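Acyl-[acyl-carrier-protein]--UDP-N-acetylglucosamine O-acyltransferase (Leptospira interrogans, PDB 3I3A) probably transfers an acyl chain from acyl carrier protein to UDP-N-acetylglucosamine in lipid A biosynthesis, and here binds a 3-hydroxydodecanoyl thioester. Local coordinates at residues V152-F157 with A170-D175; A146-L151 with C158-Y163; M66-G71 with N115-H120. All coordinates share one frame; numbering follows the deposited sequence.

Interaction 1. Residues V152-F157 with A170-D175; sequences VAVHQF and AKVVQD. With S2N (S-[2-({N-[(2R)-2-hydroxy-4-{[(S)-hydroxy(methoxy)phosphoryl]oxy}-3,3-dimethylbutanoyl]-beta-alanyl}amino)ethyl] (3R)-3-hydroxydodecanethioate), chain D.
Val154 and Val172 lie side by side and point the same way, their CG1 methyls 4.1 Å apart. Val152 CG1 adds to this apolar row, 4.3 Å from Val172 CG2. Backbone bonds hold the two strands parallel. Val172 N donates to Ala153 O at 3.0 Å. His155 N reaches Val172 O at 2.8 Å, while the bond from Ala153 N to Ala170 O is weak. The other face of the ladder carries Ala153 and Lys171, against the acyl chain of the bound thioester. His155 CB packs on Val173 CA. With its CG anti to the backbone N (chi1 -165°), the His155 ring lies alongside the ligand, CG 4.0 Å from CAK. ND1 fixes the ring by donating in its plane to a lone pair of Gln156 O at 2.8 Å. Gln156 OE1 lies above one face of that ring, offset toward its rim, and accepts from ligand NAR at 3.1 Å. Further out, a water donates to Phe157 O and Asp175 OD1, and Asp175 OD2 bonds Ser251 OG. Lys171 NZ forms a salt bridge with Asp183 of the second subunit. Such stacked parallel strands are characteristic of the left-handed beta-helix of hexapeptide acyltransferases, here with the acyl-phosphopantetheine site alongside.

Interaction 2. Residues A146-L151 with C158-Y163; sequences AFISGL and CFVGDY. With S2N (S-[2-({N-[(2R)-2-hydroxy-4-{[(S)-hydroxy(methoxy)phosphoryl]oxy}-3,3-dimethylbutanoyl]-beta-alanyl}amino)ethyl] (3R)-3-hydroxydodecanethioate), chain B.
Val160 CG1 sits between two apolar groups of 146-151 and makes the main contact. Ala146 CB is the closer, at 3.8 Å. Ile148 CD1 is the other, at 4.2 Å. The Ile148 and Val160 side chains cross obliquely. Val160 CG1 stands anti to its own backbone N (chi1 176°), which turns this methyl toward Ala146 CB. It is also the nearer of the two Val160 methyls to Ile148 CD1. Ile148 reaches over by its longer branch: CG1 lies beside the backbone N (chi1 -55°), and the bend at chi2 brings CD1 round to Val160. These three side chains are buried.

Polar and backbone atoms add little across the pair. Ala146 CB rests 4.0 Å from Gly161 O. The two backbones are nearest at Ala146 and Tyr163, CA to CA 4.7 Å.

Ligand contacts belong to 146-151 alone. Ser149 OG donates a hydrogen bond to the amide oxygen OAY of the thioester, modelled at 2.5 Å, too short for its exact length to be trusted. Phe147 brings its ring edge to the same oxygen, with CE2 at 3.5 Å and OAY in the ring plane. This ligand is also bonded by His117 and Gln156 of the third subunit, so the site lies between two chains.

Strands 147-148 and 159-160 belong to different sheets of the beta-helix. Their side chains meet in its interior. Leu142 of strand 141-142 touches both Ile148 and Val160, and Val166 of strand 165-166 and Leu130 of strand 129-130 also pack on Ile148.

Interaction 3. Residues M66-G71 with N115-H120; sequences MPQDLG and NSHVGH. With S2N (S-[2-({N-[(2R)-2-hydroxy-4-{[(S)-hydroxy(methoxy)phosphoryl]oxy}-3,3-dimethylbutanoyl]-beta-alanyl}amino)ethyl] (3R)-3-hydroxydodecanethioate), chain D.
Gln68 and His117 come together at the hydroxyl OAN of the bound thioester. Gln68 CB lies 3.9 Å from OAN. CG stands beside the backbone N (chi1 -86°), and the chain beyond it is extended, which carries the amide toward the His117 ring. The amide and ring planes are 42° apart. At the tip, NE2 donates to OAN at 3.1 Å and also bonds His132 ND1 of the second subunit, although the position of NE2 is less sure. OE1 accepts from Gly114 N of the second subunit, helping to set the amide. His117 NE2 meets the same hydroxyl at 2.7 Å, and either atom could be the donor. A water bonded to OAN also accepts from the backbone N of Gln68 and of His120, linking both segments to the ligand. This grip on the 3-hydroxyl is consistent with a 3-hydroxyacyl pocket at a subunit interface.

His120 CB meets Pro67 CB at 3.7 Å, the two side chains crossing at about a right angle. Asp69 OD1 lies over one face of the His120 ring, 3.9 Å from CE1. Asp69 OD2 closes an Asx turn by accepting from Gly71 N.

Segment 66-71 belongs to the loop between strands 62-63 and 80-82, which meets the His117 side chain and His120, just after strand 117-118. Gln68 also touches His95 of the adjacent strand 93-95, and the His132 ring of the second subunit stacks on His117.

From the N terminus, interaction 3 comes first. It closes the long excursion from 66-71 to 115-120, bringing the loop after strand 62-63 back to strand 117-118, and ends before the others begin. Interactions 2 and 1 then cross, their segments alternating as 146-151, 152-157, 158-163 and 170-175. Interaction 2 closes the short loop through 152-157; interaction 1 closes one coil, with 158-169 between its segments. Interaction 2 joins two sheets across the inside of the beta-helix, whereas interaction 1 joins successive rungs of one sheet. They touch where Asp175 OD1 probably bonds Phe159 N. Interactions 1 and 3 share that sheet and one thioester ligand. Interaction 2 reaches a second copy, held with the third subunit.

Interaction 1. Residues V152-F157 with A170-D175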
loop_
_atom_site.group_PDB
_atom_site.type_symbol
_atom_site.label_atom_id
_atom_site.label_comp_id
_atom_site.label_asym_id
_atom_site.label_seq_id
_atom_site.Cartn_x
_atom_site.Cartn_y
_atom_site.Cartn_z
ATOM N N VAL A 152 2.379 1.413 7.237
ATOM C CA VAL A 152 2.271 0.706 8.504
ATOM C C VAL A 152 0.970 -0.086 8.486
ATOM O O VAL A 152 -0.035 0.368 7.933
ATOM C CB VAL A 152 2.233 1.710 9.683
ATOM C CG1 VAL A 152 1.674 1.088 10.951
ATOM C CG2 VAL A 152 3.593 2.310 9.916
ATOM N N ALA A 153 1.012 -1.278 9.075
ATOM C CA ALA A 153 -0.182 -2.048 9.353
ATOM C C ALA A 153 -0.358 -2.203 10.875
ATOM O O ALA A 153 0.552 -2.661 11.572
ATOM C CB ALA A 153 -0.098 -3.400 8.681
ATOM N N VAL A 154 -1.535 -1.838 11.378
ATOM C CA VAL A 154 -1.844 -2.014 12.795
ATOM C C VAL A 154 -2.895 -3.114 12.988
ATOM O O VAL A 154 -4.009 -3.039 12.454
ATOM C CB VAL A 154 -2.268 -0.691 13.488
ATOM C CG1 VAL A 154 -2.505 -0.913 14.985
ATOM C CG2 VAL A 154 -1.212 0.380 13.281
ATOM N N HIS A 155 -2.512 -4.129 13.760
ATOM C CA HIS A 155 -3.357 -5.259 14.085
ATOM C C HIS A 155 -4.623 -4.832 14.836
ATOM O O HIS A 155 -4.614 -3.859 15.609
ATOM C CB HIS A 155 -2.543 -6.238 14.923
ATOM C CG HIS A 155 -3.144 -7.605 15.044
ATOM N ND1 HIS A 155 -4.284 -7.863 15.778
ATOM C CD2 HIS A 155 -2.728 -8.801 14.564
ATOM C CE1 HIS A 155 -4.556 -9.155 15.726
ATOM N NE2 HIS A 155 -3.628 -9.746 14.992
ATOM N N GLN A 156 -5.709 -5.571 14.603
ATOM C CA GLN A 156 -6.976 -5.342 15.291
ATOM C C GLN A 156 -6.844 -5.451 16.811
ATOM O O GLN A 156 -6.044 -6.244 17.326
ATOM C CB GLN A 156 -8.069 -6.278 14.757
ATOM C CG GLN A 156 -7.845 -7.769 15.018
ATOM C CD GLN A 156 -7.105 -8.477 13.893
ATOM O OE1 GLN A 156 -6.404 -7.856 13.083
ATOM N NE2 GLN A 156 -7.259 -9.796 13.842
ATOM N N PHE A 157 -7.612 -4.603 17.499
ATOM C CA PHE A 157 -7.686 -4.528 18.964
ATOM C C PHE A 157 -6.460 -3.929 19.673
ATOM O O PHE A 157 -6.352 -4.002 20.889
ATOM C CB PHE A 157 -8.094 -5.881 19.566
ATOM C CG PHE A 157 -9.488 -6.299 19.197
ATOM C CD1 PHE A 157 -10.589 -5.688 19.796
ATOM C CD2 PHE A 157 -9.702 -7.274 18.224
ATOM C CE1 PHE A 157 -11.889 -6.059 19.446
ATOM C CE2 PHE A 157 -10.995 -7.649 17.865
ATOM C CZ PHE A 157 -12.092 -7.040 18.477
ATOM N N ALA A 170 6.260 -0.302 9.805
ATOM C CA ALA A 170 6.239 -1.088 11.039
ATOM C C ALA A 170 5.026 -2.017 11.045
ATOM O O ALA A 170 3.926 -1.649 10.592
ATOM C CB ALA A 170 6.234 -0.175 12.282
ATOM N N LYS A 171 5.237 -3.229 11.548
ATOM C CA LYS A 171 4.156 -4.178 11.696
ATOM C C LYS A 171 3.762 -4.184 13.164
ATOM O O LYS A 171 4.477 -4.722 14.006
ATOM C CB LYS A 171 4.582 -5.588 11.216
ATOM C CG LYS A 171 3.476 -6.657 11.318
ATOM C CD LYS A 171 4.087 -8.060 11.560
ATOM C CE LYS A 171 3.007 -9.145 11.640
ATOM N NZ LYS A 171 3.541 -10.439 12.165
ATOM N N VAL A 172 2.630 -3.566 13.470
ATOM C CA VAL A 172 2.200 -3.412 14.854
ATOM C C VAL A 172 1.206 -4.510 15.209
ATOM O O VAL A 172 0.136 -4.596 14.604
ATOM C CB VAL A 172 1.565 -2.017 15.099
ATOM C CG1 VAL A 172 1.149 -1.851 16.564
ATOM C CG2 VAL A 172 2.529 -0.908 14.689
ATOM N N VAL A 173 1.578 -5.343 16.184
ATOM C CA VAL A 173 0.740 -6.455 16.642
ATOM C C VAL A 173 0.261 -6.307 18.090
ATOM O O VAL A 173 -0.615 -7.046 18.533
ATOM C CB VAL A 173 1.446 -7.821 16.456
ATOM C CG1 VAL A 173 1.582 -8.181 14.940
ATOM C CG2 VAL A 173 2.793 -7.844 17.138
ATOM N N GLN A 174 0.857 -5.360 18.818
ATOM C CA GLN A 174 0.504 -5.050 20.210
ATOM C C GLN A 174 0.457 -3.527 20.396
ATOM O O GLN A 174 0.741 -2.779 19.448
ATOM C CB GLN A 174 1.499 -5.681 21.184
ATOM C CG GLN A 174 1.318 -7.185 21.349
ATOM C CD GLN A 174 2.269 -7.774 22.370
ATOM O OE1 GLN A 174 3.459 -7.943 22.099
ATOM N NE2 GLN A 174 1.748 -8.108 23.547
ATOM N N ASP A 175 0.097 -3.073 21.594
ATOM C CA ASP A 175 -0.157 -1.658 21.819
ATOM C C ASP A 175 1.076 -0.801 21.591
ATOM O O ASP A 175 2.204 -1.241 21.830
ATOM C CB ASP A 175 -0.693 -1.408 23.229
ATOM C CG ASP A 175 -2.097 -1.983 23.450
ATOM O OD1 ASP A 175 -2.787 -2.399 22.481
ATOM O OD2 ASP A 175 -2.515 -2.005 24.624
HETATM C CAA S2N D . -9.883 -6.534 9.230
HETATM C CAB S2N D . -10.575 -5.532 8.303
HETATM C CAC S2N D . -9.630 -4.389 7.927
HETATM C CAD S2N D . -8.389 -4.959 7.236
HETATM C CAE S2N D . -7.307 -3.888 7.084
HETATM C CAF S2N D . -5.921 -4.525 6.960
HETATM C CAG S2N D . -5.124 -4.360 8.256
HETATM C CAH S2N D . -4.058 -5.450 8.388
HETATM C CAI S2N D . -3.463 -5.468 9.797
HETATM C CAJ S2N D . -2.253 -6.401 9.870
HETATM C CAK S2N D . -2.015 -6.881 11.302
HETATM C CAL S2N D . -0.625 -7.504 11.449
HETATM C CAP S2N D . -8.072 -8.515 9.794
HETATM C CAQ S2N D . -6.682 -8.102 9.305
HETATM C CAS S2N D . -4.718 -9.486 9.787
HETATM C CAT S2N D . -3.738 -9.956 10.863
HETATM C CAU S2N D . -3.718 -11.484 10.957
HETATM N NAR S2N D . -5.660 -8.649 10.210
HETATM O OAM S2N D . -9.662 -6.253 10.406
HETATM O OAN S2N D . -10.299 -3.488 7.041
HETATM O OAY S2N D . -4.615 -9.873 8.623
HETATM S SAO S2N D . -9.400 -8.097 8.609
HETATM C CAW S2N D . -5.624 -12.366 12.217
HETATM C CAX S2N D . -4.889 -12.043 13.519
HETATM N NAV S2N D . -5.152 -11.750 11.137
HETATM O OAZ S2N D . -6.617 -13.093 12.214
HETATM C CBA S2N D . -4.398 -13.340 14.164
HETATM C CBB S2N D . -3.076 -13.079 14.891
HETATM C CBF S2N D . -0.211 -12.799 17.619
HETATM C CBG S2N D . -4.183 -14.399 13.081
HETATM C CBH S2N D . -5.440 -13.839 15.165
HETATM O OBC S2N D . -2.984 -13.864 16.083
HETATM O OBE S2N D . -1.507 -12.210 17.495
HETATM O OBI S2N D . -3.772 -11.196 13.239
HETATM O OBJ S2N D . -4.117 -12.233 17.806
HETATM O OBK S2N D . -2.672 -14.256 18.664
HETATM P PBD S2N D . -2.820 -13.141 17.511
HETATM O O HOH W 1 -4.631 -4.102 23.246
#

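Interaction 2. Residues A146-L151 with C158-Y163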
loop_
_atom_site.group_PDB
_atom_site.type_symbol
_atom_site.label_atom_id
_atom_site.label_comp_id
_atom_site.label_asym_id
_atom_site.label_seq_id
_atom_site.Cartn_x
_atom_site.Cartn_y
_atom_site.Cartn_z
ATOM N N ALA A 146 -1.250 11.081 17.703
ATOM C CA ALA A 146 -0.449 9.916 17.292
ATOM C C ALA A 146 -0.010 10.076 15.838
ATOM O O ALA A 146 -0.740 10.639 15.021
ATOM C CB ALA A 146 -1.242 8.628 17.472
ATOM N N PHE A 147 1.196 9.613 15.524
ATOM C CA PHE A 147 1.690 9.708 14.162
ATOM C C PHE A 147 2.014 8.322 13.651
ATOM O O PHE A 147 2.899 7.648 14.174
ATOM C CB PHE A 147 2.908 10.633 14.074
ATOM C CG PHE A 147 3.411 10.850 12.668
ATOM C CD1 PHE A 147 3.138 12.037 11.995
ATOM C CD2 PHE A 147 4.163 9.868 12.018
ATOM C CE1 PHE A 147 3.606 12.241 10.682
ATOM C CE2 PHE A 147 4.632 10.061 10.714
ATOM C CZ PHE A 147 4.352 11.255 10.049
ATOM N N ILE A 148 1.264 7.902 12.637
ATOM C CA ILE A 148 1.431 6.607 11.992
ATOM C C ILE A 148 2.096 6.863 10.651
ATOM O O ILE A 148 1.511 7.515 9.787
ATOM C CB ILE A 148 0.057 5.919 11.757
ATOM C CG1 ILE A 148 -0.750 5.786 13.067
ATOM C CG2 ILE A 148 0.219 4.585 11.011
ATOM C CD1 ILE A 148 -0.123 4.906 14.134
ATOM N N SER A 149 3.305 6.340 10.460
ATOM C CA SER A 149 4.043 6.590 9.214
ATOM C C SER A 149 3.546 5.763 8.022
ATOM O O SER A 149 2.571 5.021 8.131
ATOM C CB SER A 149 5.557 6.415 9.419
ATOM O OG SER A 149 6.292 6.785 8.251
ATOM N N GLY A 150 4.202 5.926 6.873
ATOM C CA GLY A 150 3.749 5.294 5.633
ATOM C C GLY A 150 3.843 3.778 5.648
ATOM O O GLY A 150 4.795 3.210 6.181
ATOM N N LEU A 151 2.845 3.133 5.044
ATOM C CA LEU A 151 2.809 1.673 4.865
ATOM C C LEU A 151 2.952 0.873 6.170
ATOM O O LEU A 151 3.534 -0.204 6.204
ATOM C CB LEU A 151 3.813 1.215 3.788
ATOM C CG LEU A 151 3.693 1.828 2.382
ATOM C CD1 LEU A 151 4.730 1.251 1.427
ATOM C CD2 LEU A 151 2.300 1.643 1.806
ATOM N N CYS A 158 -5.548 -3.330 18.908
ATOM C CA CYS A 158 -4.421 -2.610 19.487
ATOM C C CYS A 158 -4.821 -1.183 19.863
ATOM O O CYS A 158 -5.726 -0.599 19.270
ATOM C CB CYS A 158 -3.237 -2.565 18.514
ATOM S SG CYS A 158 -2.430 -4.152 18.179
ATOM N N PHE A 159 -4.116 -0.634 20.846
ATOM C CA PHE A 159 -4.281 0.747 21.269
ATOM C C PHE A 159 -3.015 1.528 20.945
ATOM O O PHE A 159 -1.912 1.043 21.175
ATOM C CB PHE A 159 -4.547 0.805 22.764
ATOM C CG PHE A 159 -5.968 0.523 23.140
ATOM C CD1 PHE A 159 -6.842 1.573 23.423
ATOM C CD2 PHE A 159 -6.439 -0.792 23.228
ATOM C CE1 PHE A 159 -8.179 1.314 23.783
ATOM C CE2 PHE A 159 -7.757 -1.055 23.581
ATOM C CZ PHE A 159 -8.631 -0.003 23.860
ATOM N N VAL A 160 -3.177 2.724 20.386
ATOM C CA VAL A 160 -2.050 3.602 20.080
ATOM C C VAL A 160 -2.164 4.827 20.996
ATOM O O VAL A 160 -3.137 5.585 20.923
ATOM C CB VAL A 160 -1.996 3.941 18.561
ATOM C CG1 VAL A 160 -0.875 4.933 18.236
ATOM C CG2 VAL A 160 -1.785 2.666 17.745
ATOM N N GLY A 161 -1.201 4.981 21.903
ATOM C CA GLY A 161 -1.264 6.023 22.931
ATOM C C GLY A 161 -1.039 7.429 22.406
ATOM O O GLY A 161 -0.499 7.613 21.298
ATOM N N ASP A 162 -1.431 8.426 23.207
ATOM C CA ASP A 162 -1.207 9.839 22.844
ATOM C C ASP A 162 0.249 10.106 22.479
ATOM O O ASP A 162 1.159 9.568 23.114
ATOM C CB ASP A 162 -1.562 10.780 23.994
ATOM C CG ASP A 162 -3.046 10.874 24.257
ATOM O OD1 ASP A 162 -3.847 10.253 23.522
ATOM O OD2 ASP A 162 -3.401 11.579 25.226
ATOM N N TYR A 163 0.457 10.938 21.462
ATOM C CA TYR A 163 1.781 11.493 21.154
ATOM C C TYR A 163 2.829 10.425 20.841
ATOM O O TYR A 163 4.009 10.584 21.155
ATOM C CB TYR A 163 2.272 12.399 22.302
ATOM C CG TYR A 163 1.461 13.659 22.466
ATOM C CD1 TYR A 163 0.403 13.707 23.367
ATOM C CD2 TYR A 163 1.748 14.800 21.719
ATOM C CE1 TYR A 163 -0.356 14.853 23.527
ATOM C CE2 TYR A 163 0.978 15.965 21.864
ATOM C CZ TYR A 163 -0.068 15.980 22.779
ATOM O OH TYR A 163 -0.831 17.115 22.963
HETATM C CAA S2N B . 5.723 13.444 3.473
HETATM C CAB S2N B . 4.655 13.566 2.384
HETATM C CAC S2N B . 4.602 12.302 1.524
HETATM C CAD S2N B . 4.300 11.092 2.410
HETATM C CAE S2N B . 4.500 9.785 1.640
HETATM C CAF S2N B . 4.781 8.624 2.597
HETATM C CAG S2N B . 6.258 8.229 2.560
HETATM C CAH S2N B . 6.677 7.550 3.866
HETATM C CAI S2N B . 8.199 7.418 3.952
HETATM C CAJ S2N B . 8.609 6.550 5.144
HETATM C CAK S2N B . 10.035 6.868 5.590
HETATM C CAL S2N B . 10.576 5.780 6.521
HETATM C CAP S2N B . 6.758 12.422 5.798
HETATM C CAQ S2N B . 6.714 10.893 5.758
HETATM C CAS S2N B . 7.728 9.559 7.546
HETATM C CAT S2N B . 9.037 9.085 8.180
HETATM C CAU S2N B . 9.098 9.468 9.661
HETATM N NAR S2N B . 7.870 10.349 6.486
HETATM O OAM S2N B . 6.918 13.516 3.191
HETATM O OAN S2N B . 3.578 12.439 0.536
HETATM O OAY S2N B . 6.640 9.216 8.006
HETATM S SAO S2N B . 5.240 13.199 5.136
HETATM C CAW S2N B . 9.715 11.815 9.991
HETATM C CAX S2N B . 11.184 11.440 9.786
HETATM N NAV S2N B . 8.838 10.912 9.565
HETATM O OAZ S2N B . 9.400 12.910 10.458
HETATM C CBA S2N B . 11.917 11.493 11.128
HETATM C CBB S2N B . 13.009 10.422 11.154
HETATM C CBF S2N B . 16.472 8.507 11.427
HETATM C CBG S2N B . 10.924 11.235 12.263
HETATM C CBH S2N B . 12.551 12.872 11.307
HETATM O OBC S2N B . 14.158 10.879 11.874
HETATM O OBE S2N B . 15.981 9.524 10.551
HETATM O OBI S2N B . 11.267 10.118 9.248
HETATM O OBJ S2N B . 15.500 12.033 9.931
HETATM O OBK S2N B . 16.704 11.445 12.193
HETATM P PBD S2N B . 15.585 10.970 11.137
#

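Interaction 3. Residues M66-G71 with N115-H120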
loop_
_atom_site.group_PDB
_atom_site.type_symbol
_atom_site.label_atom_id
_atom_site.label_comp_id
_atom_site.label_asym_id
_atom_site.label_seq_id
_atom_site.Cartn_x
_atom_site.Cartn_y
_atom_site.Cartn_z
ATOM N N MET A 66 -18.843 -0.587 3.293
ATOM C CA MET A 66 -19.107 -1.828 4.047
ATOM C C MET A 66 -17.849 -2.369 4.727
ATOM O O MET A 66 -16.772 -2.340 4.132
ATOM C CB MET A 66 -19.690 -2.903 3.122
ATOM C CG MET A 66 -21.061 -2.581 2.559
ATOM S SD MET A 66 -22.330 -2.667 3.832
ATOM C CE MET A 66 -23.802 -2.115 2.955
ATOM N N PRO A 67 -17.967 -2.828 5.993
ATOM C CA PRO A 67 -16.849 -3.468 6.697
ATOM C C PRO A 67 -16.239 -4.619 5.912
ATOM O O PRO A 67 -16.956 -5.357 5.226
ATOM C CB PRO A 67 -17.503 -3.991 7.974
ATOM C CG PRO A 67 -18.606 -3.014 8.228
ATOM C CD PRO A 67 -19.156 -2.723 6.859
ATOM N N GLN A 68 -14.918 -4.756 5.995
ATOM C CA GLN A 68 -14.238 -5.904 5.415
ATOM C C GLN A 68 -14.239 -6.990 6.490
ATOM O O GLN A 68 -13.241 -7.240 7.168
ATOM C CB GLN A 68 -12.837 -5.528 4.885
ATOM C CG GLN A 68 -12.869 -4.983 3.437
ATOM C CD GLN A 68 -11.701 -4.053 3.019
ATOM O OE1 GLN A 68 -11.626 -3.660 1.857
ATOM N NE2 GLN A 68 -10.814 -3.692 3.957
ATOM N N ASP A 69 -15.416 -7.598 6.649
ATOM C CA ASP A 69 -15.721 -8.535 7.730
ATOM C C ASP A 69 -16.716 -9.524 7.133
ATOM O O ASP A 69 -17.839 -9.146 6.778
ATOM C CB ASP A 69 -16.328 -7.769 8.930
ATOM C CG ASP A 69 -16.661 -8.667 10.150
ATOM O OD1 ASP A 69 -16.934 -8.088 11.226
ATOM O OD2 ASP A 69 -16.666 -9.917 10.060
ATOM N N LEU A 70 -16.280 -10.780 6.998
ATOM C CA LEU A 70 -17.061 -11.822 6.338
ATOM C C LEU A 70 -18.387 -12.116 7.031
ATOM O O LEU A 70 -19.356 -12.510 6.373
ATOM C CB LEU A 70 -16.254 -13.118 6.240
ATOM C CG LEU A 70 -15.332 -13.424 5.052
ATOM C CD1 LEU A 70 -15.268 -14.942 4.870
ATOM C CD2 LEU A 70 -15.795 -12.756 3.763
ATOM N N GLY A 71 -18.423 -11.943 8.351
ATOM C CA GLY A 71 -19.612 -12.270 9.137
ATOM C C GLY A 71 -20.608 -11.136 9.316
ATOM O O GLY A 71 -21.695 -11.352 9.853
ATOM N N ASN A 115 -4.568 6.958 0.037
ATOM C CA ASN A 115 -4.554 5.505 0.135
ATOM C C ASN A 115 -4.571 4.941 1.556
ATOM O O ASN A 115 -4.445 3.736 1.718
ATOM C CB ASN A 115 -3.348 4.906 -0.622
ATOM C CG ASN A 115 -3.646 4.630 -2.068
ATOM O OD1 ASN A 115 -4.759 4.845 -2.537
ATOM N ND2 ASN A 115 -2.639 4.146 -2.802
ATOM N N SER A 116 -4.700 5.794 2.570
ATOM C CA SER A 116 -4.760 5.308 3.954
ATOM C C SER A 116 -6.120 4.674 4.232
ATOM O O SER A 116 -7.109 5.001 3.579
ATOM C CB SER A 116 -4.408 6.398 4.976
ATOM O OG SER A 116 -5.363 7.453 4.994
ATOM N N HIS A 117 -6.151 3.747 5.192
ATOM C CA HIS A 117 -7.338 2.952 5.478
ATOM C C HIS A 117 -7.675 2.867 6.974
ATOM O O HIS A 117 -6.807 2.589 7.810
ATOM C CB HIS A 117 -7.165 1.552 4.901
ATOM C CG HIS A 117 -8.211 0.575 5.351
ATOM N ND1 HIS A 117 -9.531 0.669 4.967
ATOM C CD2 HIS A 117 -8.127 -0.520 6.148
ATOM C CE1 HIS A 117 -10.215 -0.324 5.510
ATOM N NE2 HIS A 117 -9.385 -1.069 6.218
ATOM N N VAL A 118 -8.944 3.122 7.303
ATOM C CA VAL A 118 -9.452 2.932 8.671
ATOM C C VAL A 118 -10.533 1.827 8.682
ATOM O O VAL A 118 -11.637 2.016 8.147
ATOM C CB VAL A 118 -10.004 4.263 9.253
ATOM C CG1 VAL A 118 -10.716 4.034 10.599
ATOM C CG2 VAL A 118 -8.889 5.296 9.417
ATOM N N GLY A 119 -10.200 0.679 9.278
ATOM C CA GLY A 119 -11.104 -0.484 9.379
ATOM C C GLY A 119 -12.320 -0.312 10.285
ATOM O O GLY A 119 -12.360 0.598 11.131
ATOM N N HIS A 120 -13.312 -1.191 10.102
ATOM C CA HIS A 120 -14.559 -1.168 10.868
ATOM C C HIS A 120 -14.330 -1.040 12.380
ATOM O O HIS A 120 -13.438 -1.681 12.935
ATOM C CB HIS A 120 -15.436 -2.397 10.540
ATOM C CG HIS A 120 -14.817 -3.713 10.916
ATOM N ND1 HIS A 120 -14.928 -4.255 12.180
ATOM C CD2 HIS A 120 -14.081 -4.594 10.192
ATOM C CE1 HIS A 120 -14.279 -5.406 12.221
ATOM N NE2 HIS A 120 -13.755 -5.634 11.029
HETATM C CAA S2N D . -9.883 -6.534 9.230
HETATM C CAB S2N D . -10.575 -5.532 8.303
HETATM C CAC S2N D . -9.630 -4.389 7.927
HETATM C CAD S2N D . -8.389 -4.959 7.236
HETATM C CAE S2N D . -7.307 -3.888 7.084
HETATM C CAF S2N D . -5.921 -4.525 6.960
HETATM C CAG S2N D . -5.124 -4.360 8.256
HETATM C CAH S2N D . -4.058 -5.450 8.388
HETATM C CAI S2N D . -3.463 -5.468 9.797
HETATM C CAJ S2N D . -2.253 -6.401 9.870
HETATM C CAK S2N D . -2.015 -6.881 11.302
HETATM C CAL S2N D . -0.625 -7.504 11.449
HETATM C CAP S2N D . -8.072 -8.515 9.794
HETATM C CAQ S2N D . -6.682 -8.102 9.305
HETATM C CAS S2N D . -4.718 -9.486 9.787
HETATM C CAT S2N D . -3.738 -9.956 10.863
HETATM C CAU S2N D . -3.718 -11.484 10.957
HETATM N NAR S2N D . -5.660 -8.649 10.210
HETATM O OAM S2N D . -9.662 -6.253 10.406
HETATM O OAN S2N D . -10.299 -3.488 7.041
HETATM O OAY S2N D . -4.615 -9.873 8.623
HETATM S SAO S2N D . -9.400 -8.097 8.609
HETATM C CAW S2N D . -5.624 -12.366 12.217
HETATM C CAX S2N D . -4.889 -12.043 13.519
HETATM N NAV S2N D . -5.152 -11.750 11.137
HETATM O OAZ S2N D . -6.617 -13.093 12.214
HETATM C CBA S2N D . -4.398 -13.340 14.164
HETATM C CBB S2N D . -3.076 -13.079 14.891
HETATM C CBF S2N D . -0.211 -12.799 17.619
HETATM C CBG S2N D . -4.183 -14.399 13.081
HETATM C CBH S2N D . -5.440 -13.839 15.165
HETATM O OBC S2N D . -2.984 -13.864 16.083
HETATM O OBE S2N D . -1.507 -12.210 17.495
HETATM O OBI S2N D . -3.772 -11.196 13.239
HETATM O OBJ S2N D . -4.117 -12.233 17.806
HETATM O OBK S2N D . -2.672 -14.256 18.664
HETATM P PBD S2N D . -2.820 -13.141 17.511
HETATM O O HOH W 2 -12.974 -2.840 7.635
HETATM O O HOH W 3 -12.762 -7.700 10.234
#